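Local coordinates for oligogalacturonate lyase (Vibrio parahaemolyticus RIMD 2210633, PDB 3C5M), which probably cleaves oligogalacturonates, breakdown products of pectin, as a manganese-binding lyase built on a seven-bladed beta-propeller, at residues 256-259 with 264-267; 150-155 with 159-164. All coordinates share one frame; numbering follows the deposited sequence.

Both contacts belong to the same seven-bladed propeller chain, but to different blades. Contact 2 lies earlier in the chain than contact 1. Their centres lie 26 Å apart, and their nearest atoms are about 14 Å from each other, so they do not touch. Contact 1 is a hairpin inside a blade. Contact 2 is a loop folded against a short helix at the surface. Neither supplies a ligand to the manganese, which is held by H287, Q350, H353 and H355. The side chain of R264 in contact 1 is about 12 Å from the metal. In contact 2, the side chain of L152 is about 12 Å from that of Q350.

Contact 1: residues 256-259 with 264-267; sequences SYFK and RVIY
S256 and Y267 meet on one face of a two-stranded pairing, where the serine hydroxyl lies by the tyrosine ring. OG of S256 comes up obliquely beside CE2 and CD2 of Y267. The rotation about chi1 (63°) turns OG of S256 across toward this ring and toward V265. CG2 of V265 also reaches this hydroxyl, at 3.6 Å from OG of S256.

F258 extends the same face. Its side chain crosses that of V265 at about a right angle, with CE2 of F258 4.0 Å from CG2 of V265. The F258 and Y267 side chains arrive from opposite directions. CZ of F258 comes 4.0 Å from OH of Y267, and this hydroxyl lies near the plane of the F258 ring, at its edge. K232 makes a cation-pi contact with the Y267 ring.

Y257 and R264 occupy the other face. CG of Y257 is anti to the backbone N (chi1 -179°), and the ring edge faces the arginine chain. CD2 of Y257 is 3.4 Å from CG of R264, which lies in the ring plane. The guanidinium plane is turned 44° from the ring. The arginine chain bends at chi2 and chi3, and its NH1 makes a weak hydrogen bond to the backbone O of C285.

Two backbone bonds join the strands. N of S256 donates to O of V265 at 3.1 Å, and N of V265 returns a bond to O of S256 at 3.1 Å. S256 and V265 are thus an antiparallel hydrogen-bonded pair. The strands are flanked by 238-245 and 276-281, making this the central beta hairpin of a four-stranded antiparallel blade of the propeller.

Contact 2: residues 150-155 with 159-164; sequences QPLTSW and AEFYHT
This contact belongs to a loop and short helix inserted between two neighbouring strands of a propeller blade, and Q150 and L152 of the loop pack on F161 of the helix. The amide of Q150 comes in at the edge of the F161 ring, with OE1 in the ring plane and 3.4 Å from CD1 of F161. The amide and ring planes are 39° apart. CB of Q150 adds an apolar touch, 3.7 Å from CD1 of F161. The Q150 chain runs extended beyond CG, which carries the amide along to E160. There NE2 of Q150 makes a weak hydrogen bond to OE1 of E160, at 3.5 Å. The two side chains cross at about a right angle.

L152 reaches F161 from another direction. Its CD2 lies 3.6 Å from CB of F161 and approaches the ring obliquely. L152 is at the centre of an inverse gamma turn, with a weak bond from N of T153 to O of P151.

The insertion links strands 138-145 and 168-174, the two middle strands of their four-stranded antiparallel blade. S154 takes the N-cap position. The first helical turn follows: N of A159 donates to O of W155 at 3.2 Å, with an N-H...O angle of 163°. CG of F161 is anti to the backbone N (chi1 -178°), a rotation that lays the ring beside Q150 and L152. The buried ring of F161 also meets W189 edge-to-face, and L152 touches W189 as well.

Contact 1: residues 256-259 with 264-267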
# COMPACT_ATOMS: atom_id res chain seq x y z
N SER A 256 -11.59 2.13 -13.21
CA SER A 256 -12.23 1.21 -14.13
C SER A 256 -11.83 1.52 -15.56
O SER A 256 -11.55 2.67 -15.90
CB SER A 256 -13.75 1.27 -13.98
OG SER A 256 -14.25 2.55 -14.31
N TYR A 257 -11.82 0.48 -16.40
CA TYR A 257 -11.47 0.62 -17.81
C TYR A 257 -12.47 -0.15 -18.66
O TYR A 257 -12.72 -1.32 -18.43
CB TYR A 257 -10.06 0.09 -18.08
CG TYR A 257 -9.61 0.20 -19.53
CD1 TYR A 257 -9.94 -0.78 -20.47
CD2 TYR A 257 -8.88 1.31 -19.97
CE1 TYR A 257 -9.56 -0.66 -21.82
CE2 TYR A 257 -8.50 1.44 -21.32
CZ TYR A 257 -8.85 0.45 -22.23
OH TYR A 257 -8.49 0.59 -23.56
N PHE A 258 -13.04 0.54 -19.64
CA PHE A 258 -14.02 -0.06 -20.54
C PHE A 258 -13.36 -0.38 -21.88
O PHE A 258 -12.73 0.48 -22.50
CB PHE A 258 -15.18 0.91 -20.76
CG PHE A 258 -15.81 1.41 -19.49
CD1 PHE A 258 -16.85 0.72 -18.89
CD2 PHE A 258 -15.34 2.58 -18.89
CE1 PHE A 258 -17.43 1.19 -17.71
CE2 PHE A 258 -15.91 3.05 -17.70
CZ PHE A 258 -16.95 2.35 -17.11
N LYS A 259 -13.50 -1.63 -22.33
CA LYS A 259 -12.91 -2.04 -23.60
C LYS A 259 -13.56 -1.26 -24.74
O LYS A 259 -14.76 -1.39 -25.00
CB LYS A 259 -13.10 -3.54 -23.84
CG LYS A 259 -14.54 -4.03 -23.72
CD LYS A 259 -14.71 -5.49 -24.19
CE LYS A 259 -14.81 -5.60 -25.72
NZ LYS A 259 -13.61 -5.10 -26.45
N ARG A 264 -9.37 5.55 -18.84
CA ARG A 264 -9.52 5.04 -17.48
C ARG A 264 -10.13 6.13 -16.61
O ARG A 264 -9.71 7.28 -16.68
CB ARG A 264 -8.15 4.62 -16.95
CG ARG A 264 -7.45 3.62 -17.85
CD ARG A 264 -5.97 3.94 -18.00
NE ARG A 264 -5.24 3.85 -16.74
CZ ARG A 264 -5.09 2.73 -16.04
NH1 ARG A 264 -4.40 2.74 -14.90
NH2 ARG A 264 -5.62 1.59 -16.47
N VAL A 265 -11.12 5.78 -15.81
CA VAL A 265 -11.76 6.77 -14.95
C VAL A 265 -11.84 6.32 -13.49
O VAL A 265 -12.16 5.17 -13.19
CB VAL A 265 -13.18 7.11 -15.44
CG1 VAL A 265 -13.09 7.87 -16.74
CG2 VAL A 265 -13.98 5.85 -15.64
N ILE A 266 -11.55 7.25 -12.59
CA ILE A 266 -11.58 6.98 -11.16
C ILE A 266 -13.03 6.97 -10.68
O ILE A 266 -13.85 7.74 -11.15
CB ILE A 266 -10.82 8.06 -10.38
CG1 ILE A 266 -9.40 8.19 -10.92
CG2 ILE A 266 -10.80 7.70 -8.90
CD1 ILE A 266 -8.57 9.28 -10.27
N TYR A 267 -13.32 6.09 -9.73
CA TYR A 267 -14.67 5.96 -9.21
C TYR A 267 -14.68 5.92 -7.70
O TYR A 267 -13.75 5.42 -7.09
CB TYR A 267 -15.31 4.67 -9.74
CG TYR A 267 -16.07 4.82 -11.03
CD1 TYR A 267 -17.41 5.21 -11.03
CD2 TYR A 267 -15.47 4.56 -12.26
CE1 TYR A 267 -18.13 5.35 -12.21
CE2 TYR A 267 -16.18 4.70 -13.45
CZ TYR A 267 -17.50 5.09 -13.42
OH TYR A 267 -18.21 5.21 -14.59

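Contact 2: residues 150-155 with 159-164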
# COMPACT_ATOMS: atom_id res chain seq x y z
N GLN A 150 0.50 -22.58 -4.49
CA GLN A 150 1.36 -22.82 -5.65
C GLN A 150 2.23 -21.59 -5.88
O GLN A 150 1.75 -20.46 -5.87
CB GLN A 150 0.53 -23.09 -6.90
CG GLN A 150 -0.36 -24.32 -6.84
CD GLN A 150 -1.01 -24.63 -8.18
OE1 GLN A 150 -1.69 -23.78 -8.77
NE2 GLN A 150 -0.80 -25.85 -8.67
N PRO A 151 3.53 -21.80 -6.10
CA PRO A 151 4.45 -20.69 -6.34
C PRO A 151 4.16 -19.96 -7.65
O PRO A 151 4.36 -20.52 -8.73
CB PRO A 151 5.82 -21.37 -6.34
CG PRO A 151 5.50 -22.71 -6.94
CD PRO A 151 4.23 -23.09 -6.21
N LEU A 152 3.68 -18.73 -7.56
CA LEU A 152 3.36 -17.94 -8.74
C LEU A 152 4.64 -17.41 -9.37
O LEU A 152 5.03 -16.26 -9.15
CB LEU A 152 2.46 -16.76 -8.34
CG LEU A 152 1.15 -17.08 -7.63
CD1 LEU A 152 0.51 -15.80 -7.12
CD2 LEU A 152 0.22 -17.80 -8.59
N THR A 153 5.29 -18.25 -10.18
CA THR A 153 6.53 -17.89 -10.86
C THR A 153 6.30 -16.97 -12.07
O THR A 153 6.85 -15.86 -12.14
CB THR A 153 7.27 -19.17 -11.34
OG1 THR A 153 7.69 -19.93 -10.19
CG2 THR A 153 8.49 -18.81 -12.18
N SER A 154 5.47 -17.43 -13.01
CA SER A 154 5.17 -16.67 -14.22
C SER A 154 3.67 -16.46 -14.42
O SER A 154 2.86 -17.04 -13.70
CB SER A 154 5.74 -17.39 -15.43
OG SER A 154 5.25 -18.73 -15.48
N TRP A 155 3.31 -15.64 -15.40
CA TRP A 155 1.90 -15.38 -15.69
C TRP A 155 1.16 -16.67 -16.01
O TRP A 155 -0.03 -16.80 -15.72
CB TRP A 155 1.78 -14.38 -16.86
CG TRP A 155 0.39 -14.29 -17.42
CD1 TRP A 155 -0.18 -15.12 -18.34
CD2 TRP A 155 -0.62 -13.33 -17.08
NE1 TRP A 155 -1.48 -14.75 -18.59
CE2 TRP A 155 -1.78 -13.65 -17.83
CE3 TRP A 155 -0.66 -12.23 -16.21
CZ2 TRP A 155 -2.97 -12.92 -17.73
CZ3 TRP A 155 -1.85 -11.49 -16.11
CH2 TRP A 155 -2.99 -11.85 -16.87
N ALA A 159 -2.61 -17.43 -13.90
CA ALA A 159 -3.94 -17.85 -14.31
C ALA A 159 -4.17 -19.29 -13.86
O ALA A 159 -5.27 -19.64 -13.43
CB ALA A 159 -4.09 -17.74 -15.81
N GLU A 160 -3.13 -20.10 -13.93
CA GLU A 160 -3.19 -21.50 -13.52
C GLU A 160 -3.71 -21.64 -12.09
O GLU A 160 -4.64 -22.40 -11.83
CB GLU A 160 -1.80 -22.13 -13.65
CG GLU A 160 -1.45 -23.18 -12.58
CD GLU A 160 -2.32 -24.43 -12.66
OE1 GLU A 160 -2.14 -25.33 -11.81
OE2 GLU A 160 -3.17 -24.51 -13.57
N PHE A 161 -3.11 -20.89 -11.18
CA PHE A 161 -3.50 -20.92 -9.78
C PHE A 161 -4.94 -20.47 -9.59
O PHE A 161 -5.67 -21.02 -8.76
CB PHE A 161 -2.59 -20.01 -8.96
CG PHE A 161 -2.89 -20.03 -7.50
CD1 PHE A 161 -2.60 -21.16 -6.74
CD2 PHE A 161 -3.47 -18.93 -6.88
CE1 PHE A 161 -2.88 -21.20 -5.37
CE2 PHE A 161 -3.75 -18.95 -5.51
CZ PHE A 161 -3.46 -20.09 -4.75
N TYR A 162 -5.35 -19.48 -10.36
CA TYR A 162 -6.70 -18.96 -10.27
C TYR A 162 -7.74 -20.02 -10.53
O TYR A 162 -8.76 -20.09 -9.85
CB TYR A 162 -6.90 -17.81 -11.25
CG TYR A 162 -8.34 -17.41 -11.44
CD1 TYR A 162 -9.11 -17.94 -12.46
CD2 TYR A 162 -8.93 -16.48 -10.59
CE1 TYR A 162 -10.43 -17.55 -12.64
CE2 TYR A 162 -10.25 -16.08 -10.75
CZ TYR A 162 -11.00 -16.62 -11.78
OH TYR A 162 -12.30 -16.20 -11.95
N HIS A 163 -7.48 -20.85 -11.54
CA HIS A 163 -8.39 -21.91 -11.92
C HIS A 163 -8.39 -23.08 -10.93
O HIS A 163 -9.37 -23.82 -10.84
CB HIS A 163 -8.06 -22.42 -13.32
CG HIS A 163 -8.36 -21.44 -14.41
ND1 HIS A 163 -9.62 -20.91 -14.60
CD2 HIS A 163 -7.58 -20.91 -15.38
CE1 HIS A 163 -9.60 -20.08 -15.63
NE2 HIS A 163 -8.38 -20.06 -16.12
N THR A 164 -7.30 -23.23 -10.19
CA THR A 164 -7.22 -24.33 -9.23
C THR A 164 -8.18 -24.09 -8.06
O THR A 164 -8.24 -24.89 -7.13
CB THR A 164 -5.77 -24.51 -8.70
OG1 THR A 164 -5.60 -25.85 -8.21
CG2 THR A 164 -5.47 -23.55 -7.56